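Local coordinates for protein putative adhesin (Komagataella phaffii, PDB 5FX8) that is a putative cell-wall adhesion protein that may take part in cell-cell interaction, binding other proteins through salt bridges and hydrogen bonds, at residues E275-V280 with D300-R305; T183-G188 with F265-A270; H127-E132 with P140-V145. One frame throughout, in Å; residues are numbered along the deposited sequence.

Contact 1: E275-V280 with D300-R305; sequences EVQNVV and DEPFYR
An antiparallel beta hairpin in the second cohesin-like domain brings Val276 of strand 275-286 against Phe303 of strand 294-304. The two form a hydrogen-bonded pair: Phe303 N gives a nearly straight bond to Val276 O (3.0 Å, 168° at the hydrogen), while the return bond from Val276 N to Phe303 O is more bent. On the face they share, Val276 CB meets Phe303 CB at 4.1 Å and sits at the edge of the phenyl ring. Glu275 and Tyr304, the adjoining non-hydrogen-bonded pair, point to the other face. Glu275 CG, anti to the backbone N (chi1 171°), comes beside Tyr304 CE1 (3.8 Å), and the extended chain continues beside the tyrosine to OE2, 3.6 Å from the same CE1, the carboxylate turned 31° from the ring plane. Toward Asp300 the regular pairing lapses, and Asp300 CA approaches Asn278 O at 3.2 Å in a CA-H...O contact. Lys154 joins both segments there, bonding Asn278 OD1 and Glu301 O. Strand 294-304 is an edge strand of its sheet within this chain; strand 176-186 pairs with the other side of 275-286, and Trp165 of strand 162-170 packs on both Val276 and Phe303.

Contact 2: T183-G188 with F265-A270; sequences TVQTPG and FLSNLA
Thr183 and Phe265 meet tip to tip between the two facing sheets of the second cohesin-like domain, with strand 176-186 in one and strand 260-268 in the other. This end of the contact is closely packed. Thr183 OG1 lies 3.3 Å from Phe265 CZ, and the methyl CG2 of the same threonine is 3.6 Å from Phe265 CE2, so both branches bear on the CE2-CZ end of the ring from one side. The phenyl ring also meets those of Trp165 and Phe190. Midway, the side chains of Gln185 and Ser267 face each other; Ser267 OG, anti to the backbone N (chi1 -175°), is carried toward Gln185.

Beyond them the contact thins. After the cis peptide bond before Pro187 the chain turns inward, and Gly188 CA comes to 3.7 Å from Leu269 CD2 and to the same distance from Ser267 OG. Leu269, partly exposed, marks the solvent side, where Pro187 and Ala270 make no contact across the two segments. The chemistry is therefore that of a sandwich interior: an aromatic and aliphatic core that also encloses the hydroxyls of Thr183 and Ser267 and the amide of Gln185, its sheets meeting here mainly through side chains.

Contact 3: H127-E132 with P140-V145; sequences HTFDFE and PSVDLV
His127 and Val142 form an antiparallel hydrogen-bonded pair in the hairpin of strands 126-132 and 137-144, with His127 N bonded to Val142 O (2.7 Å) and Val142 N to His127 O (2.9 Å). A third backbone bond runs from Phe129 N to Pro140 O at 3.0 Å, nearly straight at 164°. His127 O also receives a weak bond from Ser141 OG, and Thr128 CG2 touches that hydroxyl on the same face as Ser141.

The face of His127 and Val142 is aromatic and aliphatic. Phe129 CE2 reaches Val142 CB at 4.0 Å as the two side chains cross obliquely. His127 CG, anti to the backbone N (chi1 180°), starts the imidazole toward Phe129, and CD2 stands 3.5 Å above one face of the Phe129 ring, offset toward its rim. His127 CB touches Leu144 CD1. Further along, Pro140 CG lies at the edge of the Phe131 ring, 3.8 Å from CE1, the two side chains at about a right angle. Val9 of strand 4-11 touches Phe129, Phe131 and Pro140, so the hairpin packs against the larger sheet of the first cohesin-like domain.

The chemistry is thus two-sided: the Thr128-Ser141 face carries a methyl beside a hydroxyl, whereas on the other the rings of Phe129 and Phe131 are buried and His127 is partly exposed. Beside them His127 NE2 bonds Glu53 OE2, a pairing that would probably favour a protonated imidazole.

In the fold
Along the chain contact 3 closes first, its strand 126-132 belonging to the first cohesin-like domain, followed by contact 2 and then contact 1, both in the second. Contacts 1 and 2 have centres 9 Å apart and touch: strands 176-186 and 275-286 are neighbours in one sheet, with Val279 N probably bonded to Val184 O, and Arg305 NH1 probably bonded to Ala270 O. Contact 1 thus pairs strands within that sheet, whereas contact 2 packs it against the sheet holding strand 260-268. Contact 3 stands apart, its centre 26 Å from that of contact 1 and 33 Å from that of contact 2, consistent with two separately packed beta domains making up this N-terminal part of the adhesin.

Contact 1: E275-V280 with D300-R305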
loop_
_atom_site.group_PDB
_atom_site.type_symbol
_atom_site.label_atom_id
_atom_site.label_comp_id
_atom_site.label_asym_id
_atom_site.label_seq_id
_atom_site.Cartn_x
_atom_site.Cartn_y
_atom_site.Cartn_z
ATOM N N GLU C 275 -46.437 30.377 27.353
ATOM C CA GLU C 275 -45.032 30.586 27.627
ATOM C C GLU C 275 -44.407 29.207 27.800
ATOM O O GLU C 275 -45.065 28.274 28.271
ATOM C CB GLU C 275 -44.859 31.472 28.870
ATOM C CG GLU C 275 -43.436 31.596 29.409
ATOM C CD GLU C 275 -43.369 32.297 30.775
ATOM O OE1 GLU C 275 -44.353 32.215 31.539
ATOM O OE2 GLU C 275 -42.339 32.939 31.086
ATOM N N VAL C 276 -43.142 29.082 27.394
ATOM C CA VAL C 276 -42.432 27.804 27.356
ATOM C C VAL C 276 -40.988 28.020 27.802
ATOM O O VAL C 276 -40.281 28.854 27.231
ATOM C CB VAL C 276 -42.483 27.186 25.942
ATOM C CG1 VAL C 276 -41.316 26.277 25.694
ATOM C CG2 VAL C 276 -43.721 26.404 25.778
ATOM N N GLN C 277 -40.544 27.265 28.810
ATOM C CA GLN C 277 -39.135 27.253 29.196
ATOM C C GLN C 277 -38.393 26.236 28.335
ATOM O O GLN C 277 -38.884 25.124 28.120
ATOM C CB GLN C 277 -38.962 26.920 30.676
ATOM C CG GLN C 277 -39.791 27.785 31.606
ATOM C CD GLN C 277 -39.416 29.253 31.526
ATOM O OE1 GLN C 277 -38.244 29.618 31.696
ATOM N NE2 GLN C 277 -40.406 30.110 31.252
ATOM N N ASN C 278 -37.230 26.630 27.822
ATOM C CA ASN C 278 -36.474 25.783 26.910
ATOM C C ASN C 278 -34.991 26.050 27.047
ATOM O O ASN C 278 -34.558 27.196 26.918
ATOM C CB ASN C 278 -36.879 26.021 25.463
ATOM C CG ASN C 278 -36.084 25.173 24.500
ATOM O OD1 ASN C 278 -34.916 25.431 24.246
ATOM N ND2 ASN C 278 -36.714 24.155 23.966
ATOM N N VAL C 279 -34.210 24.996 27.244
ATOM C CA VAL C 279 -32.761 25.113 27.244
ATOM C C VAL C 279 -32.197 24.190 26.177
ATOM O O VAL C 279 -32.770 23.139 25.887
ATOM C CB VAL C 279 -32.170 24.792 28.621
ATOM C CG1 VAL C 279 -32.467 23.389 28.968
ATOM C CG2 VAL C 279 -30.694 25.016 28.613
ATOM N N VAL C 280 -31.097 24.611 25.565
ATOM C CA VAL C 280 -30.371 23.814 24.598
ATOM C C VAL C 280 -28.910 23.882 24.984
ATOM O O VAL C 280 -28.294 24.945 24.893
ATOM C CB VAL C 280 -30.561 24.303 23.166
ATOM C CG1 VAL C 280 -29.624 23.568 22.272
ATOM C CG2 VAL C 280 -31.941 24.047 22.722
ATOM N N ASP C 300 -30.869 29.335 26.803
ATOM C CA ASP C 300 -32.066 29.147 27.612
ATOM C C ASP C 300 -33.179 30.128 27.278
ATOM O O ASP C 300 -34.144 30.231 28.040
ATOM C CB ASP C 300 -31.731 29.221 29.099
ATOM C CG ASP C 300 -30.760 30.331 29.423
ATOM O OD1 ASP C 300 -30.706 31.326 28.673
ATOM O OD2 ASP C 300 -30.052 30.212 30.444
ATOM N N GLU C 301 -33.090 30.820 26.150
ATOM C CA GLU C 301 -34.125 31.779 25.776
ATOM C C GLU C 301 -35.506 31.115 25.753
ATOM O O GLU C 301 -35.676 30.086 25.082
ATOM C CB GLU C 301 -33.813 32.403 24.417
ATOM C CG GLU C 301 -34.554 33.704 24.128
ATOM C CD GLU C 301 -34.630 34.030 22.636
ATOM O OE1 GLU C 301 -34.067 33.253 21.827
ATOM O OE2 GLU C 301 -35.261 35.059 22.274
ATOM N N PRO C 302 -36.506 31.654 26.487
ATOM C CA PRO C 302 -37.870 31.109 26.460
ATOM C C PRO C 302 -38.616 31.397 25.177
ATOM O O PRO C 302 -38.134 32.135 24.318
ATOM C CB PRO C 302 -38.563 31.827 27.623
ATOM C CG PRO C 302 -37.526 32.409 28.408
ATOM C CD PRO C 302 -36.367 32.687 27.512
ATOM N N PHE C 303 -39.811 30.834 25.060
ATOM C CA PHE C 303 -40.720 31.114 23.965
ATOM C C PHE C 303 -41.978 31.775 24.503
ATOM O O PHE C 303 -42.486 31.408 25.566
ATOM C CB PHE C 303 -41.092 29.851 23.216
ATOM C CG PHE C 303 -42.125 30.054 22.153
ATOM C CD1 PHE C 303 -41.820 30.730 21.002
ATOM C CD2 PHE C 303 -43.389 29.530 22.291
ATOM C CE1 PHE C 303 -42.753 30.892 20.025
ATOM C CE2 PHE C 303 -44.327 29.692 21.312
ATOM C CZ PHE C 303 -44.009 30.371 20.181
ATOM N N TYR C 304 -42.470 32.756 23.755
ATOM C CA TYR C 304 -43.609 33.564 24.157
ATOM C C TYR C 304 -44.599 33.598 23.011
ATOM O O TYR C 304 -44.214 33.693 21.844
ATOM C CB TYR C 304 -43.186 34.973 24.530
ATOM C CG TYR C 304 -42.306 35.082 25.753
ATOM C CD1 TYR C 304 -42.805 34.780 27.017
ATOM C CD2 TYR C 304 -41.000 35.528 25.656
ATOM C CE1 TYR C 304 -42.029 34.899 28.126
ATOM C CE2 TYR C 304 -40.213 35.650 26.769
ATOM C CZ TYR C 304 -40.739 35.336 28.001
ATOM O OH TYR C 304 -39.985 35.448 29.135
ATOM N N ARG C 305 -45.874 33.489 23.340
ATOM C CA ARG C 305 -46.876 33.480 22.297
ATOM C C ARG C 305 -47.579 34.815 22.113
ATOM O O ARG C 305 -48.150 35.043 21.049
ATOM C CB ARG C 305 -47.898 32.377 22.570
ATOM C CG ARG C 305 -47.286 31.005 22.497
ATOM C CD ARG C 305 -48.279 29.920 22.779
ATOM N NE ARG C 305 -48.662 29.204 21.574
ATOM C CZ ARG C 305 -49.385 28.097 21.582
ATOM N NH1 ARG C 305 -49.788 27.592 22.733
ATOM N NH2 ARG C 305 -49.699 27.497 20.449
#

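Contact 2: T183-G188 with F265-A270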
loop_
_atom_site.group_PDB
_atom_site.type_symbol
_atom_site.label_atom_id
_atom_site.label_comp_id
_atom_site.label_asym_id
_atom_site.label_seq_id
_atom_site.Cartn_x
_atom_site.Cartn_y
_atom_site.Cartn_z
ATOM N N THR C 183 -31.893 19.160 24.356
ATOM C CA THR C 183 -32.930 20.128 24.682
ATOM C C THR C 183 -33.813 19.564 25.781
ATOM O O THR C 183 -34.170 18.390 25.738
ATOM C CB THR C 183 -33.828 20.432 23.471
ATOM O OG1 THR C 183 -33.046 20.471 22.282
ATOM C CG2 THR C 183 -34.512 21.777 23.617
ATOM N N VAL C 184 -34.180 20.399 26.753
ATOM C CA VAL C 184 -35.259 20.088 27.684
ATOM C C VAL C 184 -36.257 21.242 27.696
ATOM O O VAL C 184 -35.873 22.413 27.645
ATOM C CB VAL C 184 -34.721 19.802 29.096
ATOM C CG1 VAL C 184 -33.619 18.885 29.027
ATOM C CG2 VAL C 184 -34.282 21.023 29.771
ATOM N N GLN C 185 -37.541 20.914 27.756
ATOM C CA GLN C 185 -38.547 21.959 27.758
ATOM C C GLN C 185 -39.801 21.502 28.503
ATOM O O GLN C 185 -40.142 20.319 28.500
ATOM C CB GLN C 185 -38.878 22.370 26.327
ATOM C CG GLN C 185 -40.306 22.240 25.998
ATOM C CD GLN C 185 -40.667 22.843 24.689
ATOM O OE1 GLN C 185 -41.834 22.860 24.325
ATOM N NE2 GLN C 185 -39.684 23.343 23.965
ATOM N N THR C 186 -40.460 22.449 29.171
ATOM C CA THR C 186 -41.777 22.229 29.771
ATOM C C THR C 186 -42.618 23.413 29.385
ATOM O O THR C 186 -42.134 24.532 29.429
ATOM C CB THR C 186 -41.742 22.126 31.315
ATOM O OG1 THR C 186 -41.282 23.369 31.854
ATOM C CG2 THR C 186 -40.823 21.046 31.765
ATOM N N PRO C 187 -43.889 23.191 29.044
ATOM C CA PRO C 187 -44.628 21.936 29.057
ATOM C C PRO C 187 -44.794 21.250 27.712
ATOM O O PRO C 187 -45.590 20.314 27.649
ATOM C CB PRO C 187 -45.993 22.381 29.534
ATOM C CG PRO C 187 -46.161 23.668 28.829
ATOM C CD PRO C 187 -44.809 24.328 28.881
ATOM N N GLY C 188 -44.110 21.682 26.667
ATOM C CA GLY C 188 -44.392 21.145 25.346
ATOM C C GLY C 188 -44.147 19.647 25.230
ATOM O O GLY C 188 -43.592 18.984 26.107
ATOM N N PHE C 265 -36.415 21.208 15.464
ATOM C CA PHE C 265 -37.306 20.270 16.139
ATOM C C PHE C 265 -38.607 20.942 16.551
ATOM O O PHE C 265 -38.606 21.997 17.185
ATOM C CB PHE C 265 -36.640 19.594 17.346
ATOM C CG PHE C 265 -35.828 20.500 18.187
ATOM C CD1 PHE C 265 -34.560 20.866 17.799
ATOM C CD2 PHE C 265 -36.315 20.949 19.398
ATOM C CE1 PHE C 265 -33.804 21.694 18.580
ATOM C CE2 PHE C 265 -35.563 21.773 20.203
ATOM C CZ PHE C 265 -34.306 22.147 19.795
ATOM N N LEU C 266 -39.710 20.308 16.195
ATOM C CA LEU C 266 -41.031 20.838 16.452
ATOM C C LEU C 266 -41.479 20.461 17.850
ATOM O O LEU C 266 -41.199 19.370 18.347
ATOM C CB LEU C 266 -42.025 20.294 15.429
ATOM C CG LEU C 266 -43.450 20.832 15.334
ATOM C CD1 LEU C 266 -43.390 22.277 14.977
ATOM C CD2 LEU C 266 -44.223 20.089 14.271
ATOM N N SER C 267 -42.198 21.377 18.477
ATOM C CA SER C 267 -42.818 21.139 19.769
ATOM C C SER C 267 -44.283 21.545 19.680
ATOM O O SER C 267 -44.595 22.723 19.496
ATOM C CB SER C 267 -42.091 21.908 20.863
ATOM O OG SER C 267 -42.612 21.589 22.132
ATOM N N ASN C 268 -45.179 20.570 19.789
ATOM C CA ASN C 268 -46.605 20.847 19.876
ATOM C C ASN C 268 -46.983 21.302 21.283
ATOM O O ASN C 268 -46.494 20.766 22.277
ATOM C CB ASN C 268 -47.396 19.608 19.478
ATOM C CG ASN C 268 -47.256 19.292 18.009
ATOM O OD1 ASN C 268 -47.475 20.158 17.167
ATOM N ND2 ASN C 268 -46.868 18.064 17.687
ATOM N N LEU C 269 -47.849 22.314 21.362
ATOM C CA LEU C 269 -48.269 22.891 22.634
ATOM C C LEU C 269 -49.775 22.752 22.832
ATOM O O LEU C 269 -50.549 22.752 21.872
ATOM C CB LEU C 269 -47.892 24.369 22.710
ATOM C CG LEU C 269 -46.416 24.663 22.464
ATOM C CD1 LEU C 269 -46.178 26.149 22.262
ATOM C CD2 LEU C 269 -45.586 24.145 23.620
ATOM N N ALA C 270 -50.190 22.644 24.088
ATOM C CA ALA C 270 -51.606 22.771 24.393
ATOM C C ALA C 270 -52.070 24.180 24.078
ATOM O O ALA C 270 -51.296 25.135 24.133
ATOM C CB ALA C 270 -51.883 22.462 25.861
#

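Contact 3: H127-E132 with P140-V145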
loop_
_atom_site.group_PDB
_atom_site.type_symbol
_atom_site.label_atom_id
_atom_site.label_comp_id
_atom_site.label_asym_id
_atom_site.label_seq_id
_atom_site.Cartn_x
_atom_site.Cartn_y
_atom_site.Cartn_z
ATOM N N HIS C 127 -32.243 51.564 13.176
ATOM C CA HIS C 127 -33.613 51.946 12.875
ATOM C C HIS C 127 -34.162 52.705 14.062
ATOM O O HIS C 127 -33.991 52.266 15.201
ATOM C CB HIS C 127 -34.467 50.722 12.612
ATOM C CG HIS C 127 -35.889 51.036 12.303
ATOM N ND1 HIS C 127 -36.295 51.487 11.068
ATOM C CD2 HIS C 127 -37.007 50.944 13.059
ATOM C CE1 HIS C 127 -37.603 51.659 11.072
ATOM N NE2 HIS C 127 -38.059 51.341 12.271
ATOM N N THR C 128 -34.808 53.837 13.814
ATOM C CA THR C 128 -35.421 54.617 14.879
ATOM C C THR C 128 -36.929 54.478 14.802
ATOM O O THR C 128 -37.498 54.420 13.711
ATOM C CB THR C 128 -35.060 56.088 14.789
ATOM O OG1 THR C 128 -35.910 56.694 13.811
ATOM C CG2 THR C 128 -33.609 56.258 14.397
ATOM N N PHE C 129 -37.567 54.410 15.963
ATOM C CA PHE C 129 -39.017 54.300 16.054
ATOM C C PHE C 129 -39.552 55.640 16.512
ATOM O O PHE C 129 -39.056 56.198 17.489
ATOM C CB PHE C 129 -39.450 53.223 17.050
ATOM C CG PHE C 129 -38.854 51.875 16.822
ATOM C CD1 PHE C 129 -39.417 51.004 15.915
ATOM C CD2 PHE C 129 -37.775 51.456 17.557
ATOM C CE1 PHE C 129 -38.901 49.769 15.734
ATOM C CE2 PHE C 129 -37.257 50.221 17.376
ATOM C CZ PHE C 129 -37.819 49.376 16.467
ATOM N N ASP C 130 -40.547 56.157 15.810
ATOM C CA ASP C 130 -41.119 57.462 16.128
ATOM C C ASP C 130 -42.429 57.284 16.893
ATOM O O ASP C 130 -43.421 56.812 16.337
ATOM C CB ASP C 130 -41.341 58.270 14.853
ATOM C CG ASP C 130 -40.053 58.671 14.192
ATOM O OD1 ASP C 130 -39.038 58.777 14.903
ATOM O OD2 ASP C 130 -40.054 58.877 12.961
ATOM N N PHE C 131 -42.435 57.670 18.162
ATOM C CA PHE C 131 -43.659 57.758 18.956
ATOM C C PHE C 131 -44.074 59.227 19.069
ATOM O O PHE C 131 -43.292 60.069 19.524
ATOM C CB PHE C 131 -43.458 57.138 20.340
ATOM C CG PHE C 131 -43.032 55.700 20.300
ATOM C CD1 PHE C 131 -41.693 55.366 20.249
ATOM C CD2 PHE C 131 -43.966 54.686 20.293
ATOM C CE1 PHE C 131 -41.296 54.072 20.192
ATOM C CE2 PHE C 131 -43.569 53.385 20.241
ATOM C CZ PHE C 131 -42.228 53.078 20.184
ATOM N N GLU C 132 -45.293 59.536 18.642
ATOM C CA GLU C 132 -45.811 60.897 18.681
ATOM C C GLU C 132 -46.766 61.067 19.855
ATOM O O GLU C 132 -47.717 60.296 20.012
ATOM C CB GLU C 132 -46.498 61.252 17.366
ATOM C CG GLU C 132 -45.513 61.386 16.221
ATOM C CD GLU C 132 -45.958 62.362 15.155
ATOM O OE1 GLU C 132 -47.002 63.023 15.345
ATOM O OE2 GLU C 132 -45.264 62.465 14.120
ATOM N N PRO C 140 -36.507 56.638 20.060
ATOM C CA PRO C 140 -35.474 55.668 20.429
ATOM C C PRO C 140 -34.962 54.920 19.213
ATOM O O PRO C 140 -35.635 54.787 18.189
ATOM C CB PRO C 140 -36.199 54.723 21.382
ATOM C CG PRO C 140 -37.614 54.818 20.963
ATOM C CD PRO C 140 -37.824 56.249 20.590
ATOM N N SER C 141 -33.753 54.396 19.354
ATOM C CA SER C 141 -33.061 53.774 18.240
ATOM C C SER C 141 -32.611 52.367 18.596
ATOM O O SER C 141 -32.211 52.100 19.728
ATOM C CB SER C 141 -31.872 54.615 17.826
ATOM O OG SER C 141 -31.758 54.604 16.424
ATOM N N VAL C 142 -32.662 51.479 17.608
ATOM C CA VAL C 142 -32.241 50.091 17.750
ATOM C C VAL C 142 -31.470 49.658 16.503
ATOM O O VAL C 142 -31.847 49.997 15.378
ATOM C CB VAL C 142 -33.469 49.194 18.004
ATOM C CG1 VAL C 142 -33.237 47.795 17.499
ATOM C CG2 VAL C 142 -33.776 49.172 19.478
ATOM N N ASP C 143 -30.400 48.891 16.699
ATOM C CA ASP C 143 -29.598 48.360 15.597
ATOM C C ASP C 143 -30.104 46.980 15.181
ATOM O O ASP C 143 -30.035 46.030 15.966
ATOM C CB ASP C 143 -28.131 48.279 16.010
ATOM C CG ASP C 143 -27.195 48.135 14.826
ATOM O OD1 ASP C 143 -27.520 48.653 13.737
ATOM O OD2 ASP C 143 -26.120 47.528 14.993
ATOM N N LEU C 144 -30.587 46.864 13.942
ATOM C CA LEU C 144 -31.110 45.601 13.423
ATOM C C LEU C 144 -29.947 44.793 12.862
ATOM O O LEU C 144 -29.521 44.973 11.722
ATOM C CB LEU C 144 -32.197 45.841 12.385
ATOM C CG LEU C 144 -33.435 46.574 12.920
ATOM C CD1 LEU C 144 -34.485 46.711 11.853
ATOM C CD2 LEU C 144 -34.036 45.929 14.161
ATOM N N VAL C 145 -29.479 43.887 13.651
ATOM C CA VAL C 145 -28.250 43.160 13.425
ATOM C C VAL C 145 -28.547 41.826 12.748
ATOM O O VAL C 145 -29.641 41.256 12.872
ATOM C CB VAL C 145 -27.553 42.983 14.782
ATOM C CG1 VAL C 145 -28.097 41.758 15.494
ATOM C CG2 VAL C 145 -26.103 42.930 14.605
#